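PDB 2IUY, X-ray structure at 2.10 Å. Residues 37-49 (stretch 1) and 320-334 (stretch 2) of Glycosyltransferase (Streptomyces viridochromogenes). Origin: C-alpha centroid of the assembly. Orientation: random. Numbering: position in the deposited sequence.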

# COMPACT_ATOMS: atom_id res chain seq x y z
N ALA A 37 1.67 9.46 -0.22
CA ALA A 37 2.99 10.06 -0.05
C ALA A 37 3.91 9.77 -1.26
O ALA A 37 4.54 10.68 -1.79
CB ALA A 37 3.62 9.58 1.28
N ASN A 38 3.97 8.51 -1.68
CA ASN A 38 4.83 8.06 -2.73
C ASN A 38 4.34 8.58 -4.09
O ASN A 38 5.16 9.02 -4.95
CB ASN A 38 4.90 6.50 -2.75
CG ASN A 38 5.79 5.94 -1.65
OD1 ASN A 38 6.99 6.27 -1.56
ND2 ASN A 38 5.23 5.05 -0.84
N LEU A 39 3.03 8.53 -4.28
CA LEU A 39 2.36 9.15 -5.44
C LEU A 39 2.66 10.64 -5.56
O LEU A 39 3.05 11.14 -6.62
CB LEU A 39 0.82 8.89 -5.43
CG LEU A 39 0.10 9.54 -6.65
CD1 LEU A 39 0.76 9.14 -8.00
CD2 LEU A 39 -1.38 9.30 -6.71
N MSE A 40 2.46 11.34 -4.45
CA MSE A 40 2.66 12.77 -4.36
C MSE A 40 4.10 13.18 -4.74
O MSE A 40 4.30 14.20 -5.38
CB MSE A 40 2.35 13.16 -2.92
CG MSE A 40 2.77 14.53 -2.51
SE MSE A 40 2.31 14.72 -0.61
CE MSE A 40 3.91 13.85 0.18
N ASP A 41 5.08 12.40 -4.29
CA ASP A 41 6.50 12.66 -4.57
C ASP A 41 6.72 12.57 -6.07
O ASP A 41 7.40 13.40 -6.66
CB ASP A 41 7.39 11.60 -3.92
CG ASP A 41 7.50 11.76 -2.42
OD1 ASP A 41 6.90 12.71 -1.84
OD2 ASP A 41 8.19 10.90 -1.82
N GLY A 42 6.15 11.55 -6.70
CA GLY A 42 6.22 11.41 -8.19
C GLY A 42 5.68 12.63 -8.94
O GLY A 42 6.37 13.17 -9.83
N LEU A 43 4.46 13.05 -8.59
CA LEU A 43 3.75 14.15 -9.23
C LEU A 43 4.53 15.48 -9.09
O LEU A 43 4.62 16.20 -10.02
CB LEU A 43 2.35 14.31 -8.61
CG LEU A 43 1.37 13.17 -8.96
CD1 LEU A 43 0.14 13.27 -8.14
CD2 LEU A 43 1.08 13.18 -10.53
N LEU A 44 5.03 15.76 -7.88
CA LEU A 44 5.86 16.90 -7.59
C LEU A 44 7.17 16.86 -8.37
O LEU A 44 7.64 17.89 -8.86
CB LEU A 44 6.13 16.98 -6.07
CG LEU A 44 4.94 17.31 -5.14
CD1 LEU A 44 5.36 17.12 -3.65
CD2 LEU A 44 4.37 18.74 -5.43
N GLU A 45 7.80 15.67 -8.49
CA GLU A 45 9.05 15.55 -9.22
C GLU A 45 8.81 15.83 -10.70
O GLU A 45 9.69 16.35 -11.41
CB GLU A 45 9.65 14.15 -9.08
CG GLU A 45 11.17 14.13 -8.96
CD GLU A 45 11.67 12.83 -8.31
OE1 GLU A 45 11.43 12.62 -7.10
OE2 GLU A 45 12.32 12.03 -9.01
N LEU A 46 7.62 15.45 -11.17
CA LEU A 46 7.22 15.74 -12.56
C LEU A 46 6.85 17.19 -12.84
O LEU A 46 6.60 17.51 -13.99
CB LEU A 46 6.05 14.85 -12.99
CG LEU A 46 6.38 13.37 -13.10
CD1 LEU A 46 5.13 12.54 -13.08
CD2 LEU A 46 7.29 13.05 -14.34
N GLY A 47 6.75 18.03 -11.81
CA GLY A 47 6.51 19.47 -12.02
C GLY A 47 5.08 19.93 -11.78
O GLY A 47 4.79 21.11 -11.92
N HIS A 48 4.21 19.00 -11.38
CA HIS A 48 2.79 19.31 -11.03
C HIS A 48 2.59 19.85 -9.63
O HIS A 48 3.41 19.62 -8.74
CB HIS A 48 1.91 18.09 -11.30
CG HIS A 48 2.11 17.56 -12.69
ND1 HIS A 48 1.70 18.26 -13.79
CD2 HIS A 48 2.79 16.49 -13.15
CE1 HIS A 48 2.04 17.59 -14.88
NE2 HIS A 48 2.71 16.52 -14.52
N GLU A 49 1.51 20.62 -9.46
CA GLU A 49 1.24 21.21 -8.18
C GLU A 49 0.27 20.28 -7.42
O GLU A 49 -0.66 19.80 -7.99
CB GLU A 49 0.69 22.63 -8.38
CG GLU A 49 1.00 23.53 -7.25
CD GLU A 49 0.38 24.90 -7.39
OE1 GLU A 49 0.02 25.27 -8.54
OE2 GLU A 49 0.26 25.58 -6.33
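Stretch 2 320-334: GHVTIAERYVEQYRR

Stretch 2 packs on stretch 1 as one helix laid steeply across another. Gly320 occupies the N-cap position, and from His321 onward the chain is helical through Arg334 and continues beyond it, with each backbone amide from Ile324 on bonded to the carbonyl four residues earlier. In stretch 1 a helix that begins earlier in the chain leads into a turn; Gly47, with a phi of 102°, closes the last turn in a Schellman motif, Gly47 N bonding to Leu44 O at 3.1 Å and His48 N to Leu43 O at 3.1 Å. The N-to-C directions of the two helices differ by 79° (signed crossing angle -79°), so they are nearly perpendicular, and their axes approach to 7.7 Å. Together the stretches bury 642 Å².

The close approach of the backbones is centred on Gly42. Its CA lies 4.4 Å from Val322 CA, the nearest pairing of CA atoms across the contact, and its C is 3.5 Å from Ala325 CB. A CB on residue 42 would point toward stretch 2 and fall 2.4 Å from His321 O and 2.6 Å from Ala325 CB, both clashes. The absence of a side chain here, opposite the small side chain of Ala325, therefore lets the helices come together at this spacing.

The polar part of the contact lies at the start of the second helix. The side chain of His321 enters a hole formed by Asn38, Asp41, Gly42 and Glu45. Its CB lies 3.4 Å from Asn38 O, while CD2 is 3.3 Å from Gly42 N, which approaches the ring at its edge. At the far end of the ring, His321 NE2 donates a hydrogen bond to Glu45 OE1, with an N-to-O distance of 2.8 Å and an almost linear angle of 173°. This bond ties the first turn of stretch 2 to the last turn of the stretch 1 helix. The same carboxylate also meets an apolar neighbour, Glu45 OE2 lying 3.3 Å from Val322 CG2.

Apolar contacts carry the packing along the second helix. Ala325 is enclosed by leucines: its CB is 3.6 Å from Leu46 CD1 and 4.1 Å from Leu43 CD2, and 4.3 Å from Leu39 CD1. Leu46 also reaches back to the preceding turn, with CD2 3.9 Å from Val322 CG1. Leu39 and Leu43 have CA-to-CB bonds directed sideways, but the ends of both side chains come nearer to stretch 2. Leu39 CD1 thus reaches Tyr328 CD2 at 3.7 Å, and Leu43 CD2 touches Val329 CG2 at 3.6 Å and Tyr332 CE2 at 4.0 Å.

Beyond the helix of stretch 1, His48 extends the contact toward the C-terminal part of stretch 2. Its NE2 lies 3.8 Å from Val329 CG2, and its CE1 is 3.9 Å from Arg333 NH2, which sits at the edge of the imidazole.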

# COMPACT_ATOMS: atom_id res chain seq x y z
N GLY A 320 8.41 2.30 -9.57
CA GLY A 320 9.06 3.57 -9.19
C GLY A 320 8.08 4.74 -9.17
O GLY A 320 7.21 4.84 -10.04
N HIS A 321 8.22 5.63 -8.19
CA HIS A 321 7.27 6.75 -8.07
C HIS A 321 7.03 7.60 -9.32
O HIS A 321 5.90 8.05 -9.54
CB HIS A 321 7.59 7.64 -6.86
CG HIS A 321 8.82 8.49 -7.00
ND1 HIS A 321 10.07 7.96 -7.29
CD2 HIS A 321 9.01 9.82 -6.84
CE1 HIS A 321 10.96 8.93 -7.33
NE2 HIS A 321 10.34 10.07 -7.05
N VAL A 322 8.08 7.84 -10.12
CA VAL A 322 7.98 8.74 -11.28
C VAL A 322 7.30 8.03 -12.43
O VAL A 322 6.45 8.63 -13.13
CB VAL A 322 9.41 9.34 -11.69
CG1 VAL A 322 9.38 10.00 -13.07
CG2 VAL A 322 9.93 10.35 -10.64
N THR A 323 7.66 6.77 -12.63
CA THR A 323 6.99 5.94 -13.64
C THR A 323 5.48 5.80 -13.37
O THR A 323 4.69 5.88 -14.31
CB THR A 323 7.66 4.50 -13.91
OG1 THR A 323 7.03 3.92 -15.06
CG2 THR A 323 7.37 3.53 -12.81
N ILE A 324 5.12 5.55 -12.12
CA ILE A 324 3.71 5.40 -11.73
C ILE A 324 2.99 6.75 -11.77
O ILE A 324 1.88 6.83 -12.27
CB ILE A 324 3.57 4.82 -10.32
CG1 ILE A 324 4.14 3.39 -10.29
CG2 ILE A 324 2.06 4.87 -9.84
CD1 ILE A 324 3.55 2.46 -11.39
N ALA A 325 3.63 7.80 -11.27
CA ALA A 325 3.04 9.13 -11.39
C ALA A 325 2.76 9.52 -12.85
O ALA A 325 1.75 10.12 -13.14
CB ALA A 325 3.89 10.20 -10.68
N GLU A 326 3.67 9.21 -13.76
CA GLU A 326 3.45 9.61 -15.16
C GLU A 326 2.34 8.77 -15.77
O GLU A 326 1.57 9.26 -16.54
CB GLU A 326 4.78 9.65 -15.98
CG GLU A 326 5.41 8.34 -16.38
CD GLU A 326 6.84 8.50 -16.98
OE1 GLU A 326 7.31 9.67 -17.10
OE2 GLU A 326 7.48 7.45 -17.30
N ARG A 327 2.19 7.53 -15.34
CA ARG A 327 1.01 6.74 -15.69
C ARG A 327 -0.31 7.36 -15.24
O ARG A 327 -1.26 7.44 -16.03
CB ARG A 327 1.14 5.27 -15.23
CG ARG A 327 2.12 4.53 -16.14
CD ARG A 327 2.54 3.25 -15.55
NE ARG A 327 1.43 2.26 -15.51
CZ ARG A 327 1.62 0.99 -15.17
NH1 ARG A 327 2.86 0.55 -14.86
NH2 ARG A 327 0.58 0.15 -15.16
N TYR A 328 -0.37 7.82 -14.01
CA TYR A 328 -1.54 8.60 -13.59
C TYR A 328 -1.82 9.88 -14.38
O TYR A 328 -2.95 10.11 -14.74
CB TYR A 328 -1.47 8.92 -12.09
CG TYR A 328 -1.91 7.76 -11.27
CD1 TYR A 328 -3.23 7.33 -11.31
CD2 TYR A 328 -1.00 7.07 -10.44
CE1 TYR A 328 -3.67 6.28 -10.53
CE2 TYR A 328 -1.42 6.00 -9.66
CZ TYR A 328 -2.77 5.63 -9.71
OH TYR A 328 -3.23 4.58 -8.99
N VAL A 329 -0.78 10.69 -14.65
CA VAL A 329 -0.93 11.91 -15.44
C VAL A 329 -1.52 11.59 -16.80
O VAL A 329 -2.39 12.33 -17.29
CB VAL A 329 0.42 12.68 -15.56
CG1 VAL A 329 0.31 13.89 -16.53
CG2 VAL A 329 0.89 13.15 -14.16
N GLU A 330 -1.06 10.51 -17.42
CA GLU A 330 -1.62 10.06 -18.70
C GLU A 330 -3.13 9.87 -18.56
O GLU A 330 -3.86 10.30 -19.44
CB GLU A 330 -0.91 8.77 -19.20
CG GLU A 330 -1.37 8.27 -20.59
CD GLU A 330 -0.87 6.86 -20.95
OE1 GLU A 330 -0.26 6.15 -20.09
OE2 GLU A 330 -1.11 6.45 -22.13
N GLN A 331 -3.60 9.25 -17.47
CA GLN A 331 -5.04 9.10 -17.17
C GLN A 331 -5.73 10.41 -16.81
O GLN A 331 -6.84 10.63 -17.21
CB GLN A 331 -5.30 8.04 -16.07
CG GLN A 331 -4.74 6.64 -16.38
CD GLN A 331 -5.20 6.12 -17.75
OE1 GLN A 331 -6.34 6.35 -18.14
NE2 GLN A 331 -4.32 5.45 -18.49
N TYR A 332 -5.08 11.29 -16.08
CA TYR A 332 -5.62 12.64 -15.89
C TYR A 332 -5.89 13.34 -17.22
O TYR A 332 -6.95 13.92 -17.39
CB TYR A 332 -4.65 13.55 -15.10
CG TYR A 332 -4.19 13.07 -13.71
CD1 TYR A 332 -4.77 11.96 -13.05
CD2 TYR A 332 -3.15 13.75 -13.06
CE1 TYR A 332 -4.30 11.58 -11.74
CE2 TYR A 332 -2.71 13.37 -11.81
CZ TYR A 332 -3.28 12.29 -11.16
OH TYR A 332 -2.75 11.96 -9.90
N ARG A 333 -4.92 13.32 -18.12
CA ARG A 333 -5.07 13.92 -19.45
C ARG A 333 -6.14 13.24 -20.30
O ARG A 333 -6.82 13.92 -21.12
CB ARG A 333 -3.71 13.97 -20.19
CG ARG A 333 -2.72 14.90 -19.46
CD ARG A 333 -1.65 15.44 -20.36
NE ARG A 333 -0.54 16.02 -19.60
CZ ARG A 333 -0.48 17.27 -19.14
NH1 ARG A 333 -1.48 18.13 -19.34
NH2 ARG A 333 0.60 17.65 -18.47
N ARG A 334 -6.29 11.93 -20.15
CA ARG A 334 -7.37 11.16 -20.81
C ARG A 334 -8.73 11.72 -20.40
O ARG A 334 -9.57 12.02 -21.24
CB ARG A 334 -7.24 9.67 -20.43
CG ARG A 334 -8.46 8.80 -20.83
CD ARG A 334 -8.16 7.36 -20.50
NE ARG A 334 -9.15 6.36 -20.93
CZ ARG A 334 -9.10 5.09 -20.51
NH1 ARG A 334 -8.14 4.74 -19.64
NH2 ARG A 334 -9.97 4.20 -20.92